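Local coordinates for protein Exo beta-1,2-glucooligosaccharide sophorohydrolase (non-reducing end) (Parabacteroides distasonis ATCC 8503, PDB 5Z06) that hydrolyses linear beta-1,2-glucan and beta-1,2-glucooligosaccharides of four or more units, releasing sophorose from the non-reducing end, at residues A[74-79]-A[310-315]; A[80-85]-A[179-184]; A[185-190]-A[261-266]; A[319-324]-A[370-375]. One frame throughout, in Å; residues are numbered along the deposited sequence.

In the fold
Along the chain, contacts 2 and 3 both fall between the two segments of contact 1, and contact 4 opens after contact 1 has closed. Contacts 2 and 3 have centres about 15 Å apart: strand 169-180 of the seven-stranded sheet ends in contact 2, and contact 3 joins the loop after it to the separate sheet containing strand 254-262. Contacts 1 and 4, centres about 11 Å apart, touch through Ala310 and Glu312, and strand 320-322 is the next strand after 313-314. Residues 74-85 run from contact 1 straight into contact 2. Contact 1 thereby ties the beta-rich part to the helical part, while contacts 3 and 4 lie farthest apart, centres about 30 Å.

Contact 1 of 4, residues A[74-79]-A[310-315]; sequences PVRGND and ARENIP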
loop_
_atom_site.group_PDB
_atom_site.type_symbol
_atom_site.label_atom_id
_atom_site.label_comp_id
_atom_site.label_asym_id
_atom_site.label_seq_id
_atom_site.Cartn_x
_atom_site.Cartn_y
_atom_site.Cartn_z
ATOM N N PRO A 74 -7.586 8.809 -6.239
ATOM C CA PRO A 74 -6.293 9.313 -5.756
ATOM C C PRO A 74 -5.458 8.208 -5.158
ATOM O O PRO A 74 -5.983 7.293 -4.525
ATOM C CB PRO A 74 -6.673 10.335 -4.684
ATOM C CG PRO A 74 -8.058 9.955 -4.296
ATOM C CD PRO A 74 -8.691 9.510 -5.583
ATOM N N VAL A 75 -4.167 8.263 -5.417
ATOM C CA VAL A 75 -3.276 7.246 -4.918
ATOM C C VAL A 75 -2.107 7.990 -4.313
ATOM O O VAL A 75 -1.523 8.881 -4.961
ATOM C CB VAL A 75 -2.810 6.315 -6.039
ATOM C CG1 VAL A 75 -1.872 5.257 -5.488
ATOM C CG2 VAL A 75 -3.997 5.658 -6.727
ATOM N N ARG A 76 -1.770 7.617 -3.080
ATOM C CA ARG A 76 -0.656 8.206 -2.354
ATOM C C ARG A 76 0.560 8.309 -3.268
ATOM O O ARG A 76 0.930 7.339 -3.953
ATOM C CB ARG A 76 -0.336 7.353 -1.129
ATOM C CG ARG A 76 0.886 7.783 -0.333
ATOM C CD ARG A 76 1.137 6.805 0.795
ATOM N NE ARG A 76 0.062 6.882 1.763
ATOM C CZ ARG A 76 0.081 7.556 2.913
ATOM N NH1 ARG A 76 1.162 8.219 3.342
ATOM N NH2 ARG A 76 -1.002 7.544 3.663
ATOM N N GLY A 77 1.160 9.495 -3.300
ATOM C CA GLY A 77 2.363 9.714 -4.102
ATOM C C GLY A 77 2.182 9.757 -5.613
ATOM O O GLY A 77 3.179 9.889 -6.333
ATOM N N ASN A 78 0.934 9.652 -6.101
ATOM C CA ASN A 78 0.616 9.838 -7.525
ATOM C C ASN A 78 0.327 11.325 -7.674
ATOM O O ASN A 78 -0.810 11.795 -7.501
ATOM C CB ASN A 78 -0.581 8.994 -8.001
ATOM C CG ASN A 78 -0.268 7.512 -8.108
ATOM O OD1 ASN A 78 -0.703 6.857 -9.052
ATOM N ND2 ASN A 78 0.437 6.966 -7.123
ATOM N N ASP A 79 1.402 12.056 -7.927
ATOM C CA ASP A 79 1.408 13.521 -7.936
ATOM C C ASP A 79 1.979 14.099 -9.207
ATOM O O ASP A 79 1.685 15.235 -9.525
ATOM C CB ASP A 79 2.234 14.037 -6.743
ATOM C CG ASP A 79 1.766 13.446 -5.418
ATOM O OD1 ASP A 79 0.534 13.428 -5.191
ATOM O OD2 ASP A 79 2.615 12.976 -4.615
ATOM N N ALA A 310 12.942 1.105 0.689
ATOM C CA ALA A 310 11.542 0.852 0.470
ATOM C C ALA A 310 10.824 2.090 0.041
ATOM O O ALA A 310 10.885 3.110 0.704
ATOM C CB ALA A 310 10.888 0.300 1.723
ATOM N N ARG A 311 10.097 1.970 -1.054
ATOM C CA ARG A 311 9.225 3.011 -1.454
ATOM C C ARG A 311 8.074 3.153 -0.470
ATOM O O ARG A 311 7.664 2.195 0.167
ATOM C CB ARG A 311 8.755 2.761 -2.888
ATOM C CG ARG A 311 9.900 3.047 -3.829
ATOM C CD ARG A 311 9.495 3.203 -5.255
ATOM N NE ARG A 311 9.762 1.975 -5.950
ATOM C CZ ARG A 311 10.574 1.793 -6.992
ATOM N NH1 ARG A 311 11.235 2.775 -7.592
ATOM N NH2 ARG A 311 10.674 0.569 -7.462
ATOM N N GLU A 312 7.587 4.369 -0.323
ATOM C CA GLU A 312 6.427 4.607 0.501
ATOM C C GLU A 312 5.286 3.702 0.072
ATOM O O GLU A 312 4.623 3.098 0.902
ATOM C CB GLU A 312 5.989 6.056 0.398
ATOM C CG GLU A 312 4.644 6.385 1.041
ATOM C CD GLU A 312 4.593 6.289 2.549
ATOM O OE1 GLU A 312 5.477 5.657 3.184
ATOM O OE2 GLU A 312 3.634 6.880 3.115
ATOM N N ASN A 313 5.051 3.646 -1.226
ATOM C CA ASN A 313 3.997 2.803 -1.768
ATOM C C ASN A 313 4.215 2.622 -3.254
ATOM O O ASN A 313 4.890 3.433 -3.885
ATOM C CB ASN A 313 2.588 3.392 -1.510
ATOM C CG ASN A 313 2.390 4.730 -2.164
ATOM O OD1 ASN A 313 2.921 5.739 -1.693
ATOM N ND2 ASN A 313 1.659 4.746 -3.277
ATOM N N ILE A 314 3.614 1.559 -3.779
ATOM C CA ILE A 314 3.620 1.230 -5.207
ATOM C C ILE A 314 2.168 0.931 -5.620
ATOM O O ILE A 314 1.506 0.082 -4.982
ATOM C CB ILE A 314 4.541 0.021 -5.490
ATOM C CG1 ILE A 314 5.950 0.273 -4.895
ATOM C CG2 ILE A 314 4.613 -0.286 -6.985
ATOM C CD1 ILE A 314 6.950 -0.858 -5.141
ATOM N N PRO A 315 1.646 1.623 -6.635
ATOM C CA PRO A 315 2.337 2.678 -7.354
ATOM C C PRO A 315 2.306 3.973 -6.571
ATOM O O PRO A 315 1.245 4.392 -6.096
ATOM C CB PRO A 315 1.520 2.819 -8.624
ATOM C CG PRO A 315 0.123 2.438 -8.219
ATOM C CD PRO A 315 0.298 1.373 -7.189
#
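Arg76 O is gripped by two side-chain amides that approach from opposite faces of its carbonyl plane: Asn313 ND2 donates to Arg76 O at 2.8 Å from across the contact, and Asn78 ND2 donates to Arg76 O at 3.2 Å from within its own loop. The loop makes a type II beta turn from Val75 to Asn78, with Gly77 at a positive phi of 72°, and it joins the beta-rich N-terminal part to strand 313-314 of the helical part, which probably has the (alpha/alpha)6 fold of its family. Asn78 ND2 also donates to Pro315 O at 2.9 Å, in its own amide plane but above that of the carbonyl, so it braces its own turn and ties it to segment 310-315. An alanine at Asn78 would probably leave Pro315 O without this donor and Arg76 O held from one face alone. A chi1 of 62° sets Asn313 CG between the backbone N and the carbonyl carbon, 3.5 Å from Arg76 O. The guanidinium of Arg76, whose main partner is Asp592, forms a salt bridge with Glu312 through a weak, bent bond, NH1 to OE2 2.8 Å. Nearer the backbone, Asn313 OD1 lies 3.2 Å from Arg76 CG.

Contact 2 of 4, residues A[80-85]-A[179-184]; sequences FFREPS and LLPASL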
loop_
_atom_site.group_PDB
_atom_site.type_symbol
_atom_site.label_atom_id
_atom_site.label_comp_id
_atom_site.label_asym_id
_atom_site.label_seq_id
_atom_site.Cartn_x
_atom_site.Cartn_y
_atom_site.Cartn_z
ATOM N N PHE A 80 2.803 13.326 -9.910
ATOM C CA PHE A 80 3.458 13.756 -11.112
ATOM C C PHE A 80 2.845 13.020 -12.276
ATOM O O PHE A 80 2.805 11.801 -12.293
ATOM C CB PHE A 80 4.951 13.471 -11.017
ATOM C CG PHE A 80 5.609 14.182 -9.877
ATOM C CD1 PHE A 80 5.743 15.569 -9.899
ATOM C CD2 PHE A 80 6.055 13.483 -8.758
ATOM C CE1 PHE A 80 6.334 16.246 -8.841
ATOM C CE2 PHE A 80 6.651 14.154 -7.701
ATOM C CZ PHE A 80 6.789 15.535 -7.741
ATOM N N PHE A 81 2.367 13.793 -13.239
ATOM C CA PHE A 81 1.624 13.306 -14.375
ATOM C C PHE A 81 2.145 13.985 -15.626
ATOM O O PHE A 81 2.718 15.077 -15.588
ATOM C CB PHE A 81 0.123 13.605 -14.229
ATOM C CG PHE A 81 -0.502 13.009 -13.001
ATOM C CD1 PHE A 81 -1.022 11.716 -13.016
ATOM C CD2 PHE A 81 -0.559 13.734 -11.814
ATOM C CE1 PHE A 81 -1.593 11.163 -11.873
ATOM C CE2 PHE A 81 -1.130 13.181 -10.667
ATOM C CZ PHE A 81 -1.648 11.900 -10.700
ATOM N N ARG A 82 1.918 13.324 -16.741
ATOM C CA ARG A 82 2.158 13.910 -18.042
ATOM C C ARG A 82 1.191 15.049 -18.184
ATOM O O ARG A 82 0.059 14.974 -17.689
ATOM C CB ARG A 82 1.884 12.899 -19.136
ATOM C CG ARG A 82 2.819 11.731 -19.142
ATOM C CD ARG A 82 2.557 10.922 -20.372
ATOM N NE ARG A 82 2.955 9.527 -20.221
ATOM C CZ ARG A 82 4.196 9.033 -20.342
ATOM N NH1 ARG A 82 5.256 9.802 -20.601
ATOM N NH2 ARG A 82 4.372 7.731 -20.202
ATOM N N GLU A 83 1.622 16.116 -18.846
ATOM C CA GLU A 83 0.724 17.240 -19.091
ATOM C C GLU A 83 -0.233 16.761 -20.168
ATOM O O GLU A 83 0.213 16.325 -21.222
ATOM C CB GLU A 83 1.492 18.485 -19.500
ATOM C CG GLU A 83 2.388 18.983 -18.375
ATOM C CD GLU A 83 3.018 20.327 -18.674
ATOM O OE1 GLU A 83 2.877 20.815 -19.819
ATOM O OE2 GLU A 83 3.645 20.900 -17.758
ATOM N N PRO A 84 -1.541 16.724 -19.855
ATOM C CA PRO A 84 -2.442 16.136 -20.794
ATOM C C PRO A 84 -3.064 17.198 -21.683
ATOM O O PRO A 84 -3.218 18.338 -21.261
ATOM C CB PRO A 84 -3.504 15.524 -19.891
ATOM C CG PRO A 84 -3.621 16.482 -18.752
ATOM C CD PRO A 84 -2.256 17.134 -18.625
ATOM N N SER A 85 -3.391 16.808 -22.907
ATOM C CA SER A 85 -4.188 17.627 -23.816
ATOM C C SER A 85 -5.525 16.995 -24.147
ATOM O O SER A 85 -6.405 17.683 -24.654
ATOM C CB SER A 85 -3.441 17.830 -25.126
ATOM O OG SER A 85 -2.360 18.711 -24.949
ATOM N N LEU A 179 -6.450 10.834 -19.196
ATOM C CA LEU A 179 -5.871 12.002 -19.806
ATOM C C LEU A 179 -4.540 11.596 -20.405
ATOM O O LEU A 179 -3.757 10.904 -19.754
ATOM C CB LEU A 179 -5.696 13.108 -18.784
ATOM C CG LEU A 179 -6.946 13.563 -18.052
ATOM C CD1 LEU A 179 -6.633 14.780 -17.214
ATOM C CD2 LEU A 179 -8.079 13.852 -19.015
ATOM N N LEU A 180 -4.308 12.008 -21.650
ATOM C CA LEU A 180 -3.084 11.703 -22.388
ATOM C C LEU A 180 -2.521 12.988 -22.966
ATOM O O LEU A 180 -3.263 13.952 -23.157
ATOM C CB LEU A 180 -3.360 10.747 -23.536
ATOM C CG LEU A 180 -3.730 9.313 -23.179
ATOM C CD1 LEU A 180 -4.136 8.532 -24.422
ATOM C CD2 LEU A 180 -2.570 8.603 -22.498
ATOM N N PRO A 181 -1.208 13.007 -23.247
ATOM C CA PRO A 181 -0.641 14.208 -23.832
ATOM C C PRO A 181 -0.995 14.291 -25.316
ATOM O O PRO A 181 -1.333 13.280 -25.919
ATOM C CB PRO A 181 0.863 14.033 -23.605
ATOM C CG PRO A 181 1.062 12.571 -23.523
ATOM C CD PRO A 181 -0.185 11.988 -22.960
ATOM N N ALA A 182 -0.944 15.499 -25.878
ATOM C CA ALA A 182 -1.201 15.707 -27.309
ATOM C C ALA A 182 -0.240 14.876 -28.142
ATOM O O ALA A 182 -0.642 14.163 -29.052
ATOM C CB ALA A 182 -1.052 17.173 -27.654
ATOM N N SER A 183 1.039 14.965 -27.803
ATOM C CA SER A 183 2.059 14.099 -28.400
ATOM C C SER A 183 2.158 12.824 -27.569
ATOM O O SER A 183 2.660 12.854 -26.447
ATOM C CB SER A 183 3.420 14.812 -28.425
ATOM O OG SER A 183 4.398 14.010 -29.059
ATOM N N LEU A 184 1.681 11.712 -28.118
ATOM C CA LEU A 184 1.805 10.438 -27.441
ATOM C C LEU A 184 3.278 10.079 -27.343
ATOM O O LEU A 184 3.994 10.195 -28.334
ATOM C CB LEU A 184 1.070 9.337 -28.197
ATOM C CG LEU A 184 -0.442 9.522 -28.315
ATOM C CD1 LEU A 184 -1.038 8.369 -29.112
ATOM C CD2 LEU A 184 -1.106 9.664 -26.953
#
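Pro84 and Pro181 meet almost backbone to backbone, their CA atoms 4.0 Å apart, where the loop 80-85 crosses the end of strand 169-180. The directions of the touching parts differ by 72°, so this is a crossing of two segments, just before the loop enters the sheet as strand 86-93. Pro84 turns its ring onto Leu179: Pro84 CB presses on Leu179 CB at 3.4 Å, closer than such carbons normally pack, while Pro84 CG rests 3.8 Å from Leu179 CD1. Pro181 is flanked by two residues of the loop. Its CB lies 3.4 Å from Glu83 O, and its CG packs on Arg82 CD at 3.9 Å. The Arg82 chain runs extended from CG to NE past this ring, carrying the guanidinium on to salt bridges with Asp216 and Asp7. Ser85 supplies the polar link, its N donating to Leu180 O at 2.9 Å, and its OG sits 3.4 Å from Ala182 CB. Leu180 O accepts from Thr86 OG1 as well, at the point where strand 86-93 begins to run antiparallel to strand 169-180, the strand that also carries the calcium ligand Asp175.

Contact 3 of 4, residues A[185-190]-A[261-266]; sequences PSVSAL and AVDYAL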
loop_
_atom_site.group_PDB
_atom_site.type_symbol
_atom_site.label_atom_id
_atom_site.label_comp_id
_atom_site.label_asym_id
_atom_site.label_seq_id
_atom_site.Cartn_x
_atom_site.Cartn_y
_atom_site.Cartn_z
ATOM N N PRO A 185 3.742 9.655 -26.149
ATOM C CA PRO A 185 5.104 9.113 -26.052
ATOM C C PRO A 185 5.304 8.021 -27.096
ATOM O O PRO A 185 4.403 7.213 -27.308
ATOM C CB PRO A 185 5.165 8.512 -24.642
ATOM C CG PRO A 185 4.088 9.184 -23.881
ATOM C CD PRO A 185 3.034 9.624 -24.858
ATOM N N SER A 186 6.439 8.027 -27.778
ATOM C CA SER A 186 6.748 6.947 -28.699
ATOM C C SER A 186 8.014 6.247 -28.239
ATOM O O SER A 186 8.684 6.666 -27.284
ATOM C CB SER A 186 6.860 7.460 -30.139
ATOM O OG SER A 186 7.798 8.508 -30.207
ATOM N N VAL A 187 8.288 5.131 -28.896
ATOM C CA VAL A 187 9.461 4.325 -28.626
ATOM C C VAL A 187 10.149 4.115 -29.974
ATOM O O VAL A 187 9.468 3.949 -30.992
ATOM C CB VAL A 187 9.066 2.985 -27.954
ATOM C CG1 VAL A 187 8.200 3.244 -26.729
ATOM C CG2 VAL A 187 8.333 2.047 -28.909
ATOM N N SER A 188 11.481 4.136 -29.993
ATOM C CA SER A 188 12.218 3.850 -31.236
ATOM C C SER A 188 11.994 2.383 -31.665
ATOM O O SER A 188 11.704 2.123 -32.842
ATOM C CB SER A 188 13.710 4.197 -31.100
ATOM O OG SER A 188 14.236 3.739 -29.869
ATOM N N ALA A 189 12.092 1.453 -30.702
ATOM C CA ALA A 189 11.829 0.015 -30.915
ATOM C C ALA A 189 10.948 -0.551 -29.798
ATOM O O ALA A 189 11.131 -0.218 -28.626
ATOM C CB ALA A 189 13.137 -0.754 -30.981
ATOM N N LEU A 190 10.001 -1.411 -30.176
ATOM C CA LEU A 190 9.028 -1.993 -29.257
ATOM C C LEU A 190 9.281 -3.493 -29.129
ATOM O O LEU A 190 8.758 -4.310 -29.879
ATOM C CB LEU A 190 7.612 -1.698 -29.745
ATOM C CG LEU A 190 6.456 -1.994 -28.781
ATOM C CD1 LEU A 190 6.483 -1.104 -27.548
ATOM C CD2 LEU A 190 5.123 -1.844 -29.496
ATOM N N ALA A 261 4.779 -5.865 -25.080
ATOM C CA ALA A 261 4.828 -4.441 -24.724
ATOM C C ALA A 261 3.981 -3.639 -25.699
ATOM O O ALA A 261 4.041 -3.849 -26.906
ATOM C CB ALA A 261 6.257 -3.932 -24.738
ATOM N N VAL A 262 3.198 -2.711 -25.166
ATOM C CA VAL A 262 2.285 -1.893 -25.946
ATOM C C VAL A 262 2.711 -0.446 -25.751
ATOM O O VAL A 262 2.896 -0.013 -24.619
ATOM C CB VAL A 262 0.837 -2.091 -25.477
ATOM C CG1 VAL A 262 -0.143 -1.234 -26.270
ATOM C CG2 VAL A 262 0.458 -3.560 -25.581
ATOM N N ASP A 263 2.889 0.290 -26.852
ATOM C CA ASP A 263 3.244 1.710 -26.780
ATOM C C ASP A 263 1.980 2.546 -26.719
ATOM O O ASP A 263 0.871 2.010 -26.827
ATOM C CB ASP A 263 4.181 2.125 -27.939
ATOM C CG ASP A 263 3.507 2.124 -29.323
ATOM O OD1 ASP A 263 2.280 2.289 -29.440
ATOM O OD2 ASP A 263 4.251 1.964 -30.311
ATOM N N TYR A 264 2.134 3.852 -26.555
ATOM C CA TYR A 264 0.976 4.741 -26.454
ATOM C C TYR A 264 0.130 4.847 -27.727
ATOM O O TYR A 264 -1.053 5.195 -27.657
ATOM C CB TYR A 264 1.389 6.125 -25.952
ATOM C CG TYR A 264 1.538 6.153 -24.455
ATOM C CD1 TYR A 264 2.631 5.561 -23.831
ATOM C CD2 TYR A 264 0.562 6.740 -23.656
ATOM C CE1 TYR A 264 2.760 5.585 -22.454
ATOM C CE2 TYR A 264 0.677 6.767 -22.284
ATOM C CZ TYR A 264 1.772 6.176 -21.682
ATOM O OH TYR A 264 1.892 6.211 -20.314
ATOM N N ALA A 265 0.720 4.521 -28.878
ATOM C CA ALA A 265 -0.033 4.389 -30.127
ATOM C C ALA A 265 -0.802 3.065 -30.197
ATOM O O ALA A 265 -1.527 2.831 -31.169
ATOM C CB ALA A 265 0.891 4.522 -31.327
ATOM N N LEU A 266 -0.637 2.219 -29.170
ATOM C CA LEU A 266 -1.240 0.897 -29.071
ATOM C C LEU A 266 -0.685 -0.070 -30.114
ATOM O O LEU A 266 -1.342 -1.019 -30.501
ATOM C CB LEU A 266 -2.778 0.955 -29.065
ATOM C CG LEU A 266 -3.381 1.975 -28.093
ATOM C CD1 LEU A 266 -4.895 1.918 -28.114
ATOM C CD2 LEU A 266 -2.885 1.768 -26.667
HETATM O O HOH W 1 4.868 4.806 -26.321
#
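Tyr264 CG is placed by a chi1 of -81° against the ring of Pro185, and Leu190 CG, anti to the backbone N (chi1 -169°), is carried toward Ala261; these two groups hold the ends of the contact. Pro185 lies over one face of the tyrosine ring in a CH-pi contact, with its CG 4.0 Å from the ring centroid. At the other end Leu190 CD1 packs on Ala261 CB at 4.0 Å, and Leu190 CD2 rests 3.4 Å from Ala261 O. The loop 185-190 leads into a domain whose seven strands, 194-200 to 275-278, are consistent with a fibronectin type III-like sandwich. Tyr264 belongs to the type I beta turn Asp263 to Leu266 that follows strand 254-262, and its OH bonds to Asp7 and Arg82. A phenylalanine in place of Tyr264 would probably keep the proline face but leave Asp7 and Arg82 without the hydroxyl they share. No direct hydrogen bond joins the segments. Instead a water donates to Pro185 O at 2.6 Å and accepts from Tyr264 N at 2.9 Å, which implies a joint made by apolar packing, with one water bridging this single pair of polar backbone atoms.

Contact 4 of 4, residues A[319-324]-A[370-375]; sequences DMIATG and HFIDGT
Ile321 and Ile372 form the central, hydrogen-bonded pair of a two-stranded antiparallel sheet, strands 320-322 and 371-373. Backbone bonds come first: Ile321 N gives to Ile372 O at 2.8 Å and Ile372 N returns to Ile321 O at 3.0 Å. Gly374 N to Asp319 O, 2.7 Å, and Thr323 N to His370 O, 2.8 Å, extend the pairing at the two ends. Ala322 is at the N-cap of helix 323-338, so the strand passes directly into the helix.

Met320, Ala322 and Phe371 share one face of the sheet. The methionine reaches the aromatic ring by an otherwise extended chain bent at chi3 (75°), giving a Met-aromatic contact in which Met320 CE lies 3.7 Å from Phe371 CD1; Phe382 and Phe383 meet the same ring edge-to-face. On the other face the two isoleucines lie side by side, pointing the same way, and Thr323, at the start of the helix, brings its CG2 to 3.3 Å from Ile372 CD1.

Polar side chains gather at the Asp319/Asp373 end. Asp373 OD1 accepts from Thr375 N at 2.9 Å, an Asx turn that closes the strand. Asp319 OD2 approaches Asp373 OD1 to 4.4 Å, and this nearness of like charges may raise the proton affinity of one carboxylate. The chemistry is divided: apolar packing along the middle on both faces, acidic groups at this end, Asp373 on the face of Met320.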
loop_
_atom_site.group_PDB
_atom_site.type_symbol
_atom_site.label_atom_id
_atom_site.label_comp_id
_atom_site.label_asym_id
_atom_site.label_seq_id
_atom_site.Cartn_x
_atom_site.Cartn_y
_atom_site.Cartn_z
ATOM N N ASP A 319 10.783 7.659 -6.691
ATOM C CA ASP A 319 12.096 7.890 -6.079
ATOM C C ASP A 319 12.079 8.011 -4.578
ATOM O O ASP A 319 13.124 7.935 -3.944
ATOM C CB ASP A 319 12.723 9.160 -6.651
ATOM C CG ASP A 319 12.928 9.088 -8.157
ATOM O OD1 ASP A 319 13.034 7.977 -8.722
ATOM O OD2 ASP A 319 12.986 10.159 -8.769
ATOM N N MET A 320 10.903 8.182 -3.998
ATOM C CA MET A 320 10.829 8.492 -2.600
ATOM C C MET A 320 10.775 7.224 -1.794
ATOM O O MET A 320 9.869 6.416 -1.964
ATOM C CB MET A 320 9.597 9.338 -2.319
ATOM C CG MET A 320 9.535 9.869 -0.924
ATOM S SD MET A 320 8.015 10.797 -0.723
ATOM C CE MET A 320 6.813 9.466 -0.609
ATOM N N ILE A 321 11.738 7.081 -0.893
ATOM C CA ILE A 321 11.747 5.992 0.071
ATOM C C ILE A 321 11.268 6.462 1.419
ATOM O O ILE A 321 11.360 7.636 1.760
ATOM C CB ILE A 321 13.093 5.250 0.142
ATOM C CG1 ILE A 321 14.246 6.114 0.651
ATOM C CG2 ILE A 321 13.401 4.656 -1.210
ATOM C CD1 ILE A 321 14.522 5.955 2.126
ATOM N N ALA A 322 10.654 5.536 2.137
ATOM C CA ALA A 322 10.160 5.780 3.484
ATOM C C ALA A 322 11.145 5.058 4.392
ATOM O O ALA A 322 11.409 3.876 4.209
ATOM C CB ALA A 322 8.762 5.227 3.653
ATOM N N THR A 323 11.714 5.786 5.344
ATOM C CA THR A 323 12.774 5.247 6.151
ATOM C C THR A 323 12.295 4.231 7.156
ATOM O O THR A 323 12.997 3.266 7.409
ATOM C CB THR A 323 13.497 6.378 6.878
ATOM O OG1 THR A 323 12.520 7.180 7.523
ATOM C CG2 THR A 323 14.258 7.203 5.864
ATOM N N GLY A 324 11.116 4.430 7.745
ATOM C CA GLY A 324 10.562 3.411 8.655
ATOM C C GLY A 324 10.223 2.096 7.970
ATOM O O GLY A 324 10.626 1.023 8.427
ATOM N N HIS A 370 11.558 11.017 7.455
ATOM C CA HIS A 370 10.604 10.008 7.095
ATOM C C HIS A 370 10.817 9.601 5.652
ATOM O O HIS A 370 10.843 8.425 5.333
ATOM C CB HIS A 370 9.206 10.582 7.240
ATOM C CG HIS A 370 8.112 9.574 7.163
ATOM N ND1 HIS A 370 6.895 9.792 7.769
ATOM C CD2 HIS A 370 8.030 8.359 6.567
ATOM C CE1 HIS A 370 6.107 8.756 7.536
ATOM N NE2 HIS A 370 6.773 7.865 6.823
ATOM N N PHE A 371 10.931 10.607 4.793
ATOM C CA PHE A 371 11.043 10.389 3.379
ATOM C C PHE A 371 12.334 10.953 2.861
ATOM O O PHE A 371 12.750 12.049 3.252
ATOM C CB PHE A 371 9.874 11.015 2.693
ATOM C CG PHE A 371 8.579 10.479 3.167
ATOM C CD1 PHE A 371 8.169 9.207 2.777
ATOM C CD2 PHE A 371 7.762 11.222 4.014
ATOM C CE1 PHE A 371 6.959 8.687 3.220
ATOM C CE2 PHE A 371 6.549 10.720 4.442
ATOM C CZ PHE A 371 6.136 9.448 4.034
ATOM N N ILE A 372 12.977 10.170 2.007
ATOM C CA ILE A 372 14.188 10.571 1.338
ATOM C C ILE A 372 14.039 10.239 -0.142
ATOM O O ILE A 372 13.411 9.238 -0.521
ATOM C CB ILE A 372 15.405 9.851 1.913
ATOM C CG1 ILE A 372 15.359 9.851 3.452
ATOM C CG2 ILE A 372 16.678 10.499 1.387
ATOM C CD1 ILE A 372 16.451 9.029 4.129
ATOM N N ASP A 373 14.614 11.086 -0.977
ATOM C CA ASP A 373 14.676 10.814 -2.392
ATOM C C ASP A 373 15.853 9.866 -2.546
ATOM O O ASP A 373 16.994 10.230 -2.284
ATOM C CB ASP A 373 14.827 12.118 -3.199
ATOM C CG ASP A 373 14.815 11.895 -4.694
ATOM O OD1 ASP A 373 15.379 10.896 -5.180
ATOM O OD2 ASP A 373 14.260 12.745 -5.402
ATOM N N GLY A 374 15.548 8.638 -2.960
ATOM C CA GLY A 374 16.535 7.581 -3.102
ATOM C C GLY A 374 17.633 7.866 -4.098
ATOM O O GLY A 374 18.699 7.311 -3.999
ATOM N N THR A 375 17.358 8.726 -5.067
ATOM C CA THR A 375 18.322 9.106 -6.073
ATOM C C THR A 375 19.256 10.200 -5.598
ATOM O O THR A 375 20.300 10.375 -6.182
ATOM C CB THR A 375 17.617 9.609 -7.353
ATOM O OG1 THR A 375 16.866 10.792 -7.066
ATOM C CG2 THR A 375 16.676 8.543 -7.926
#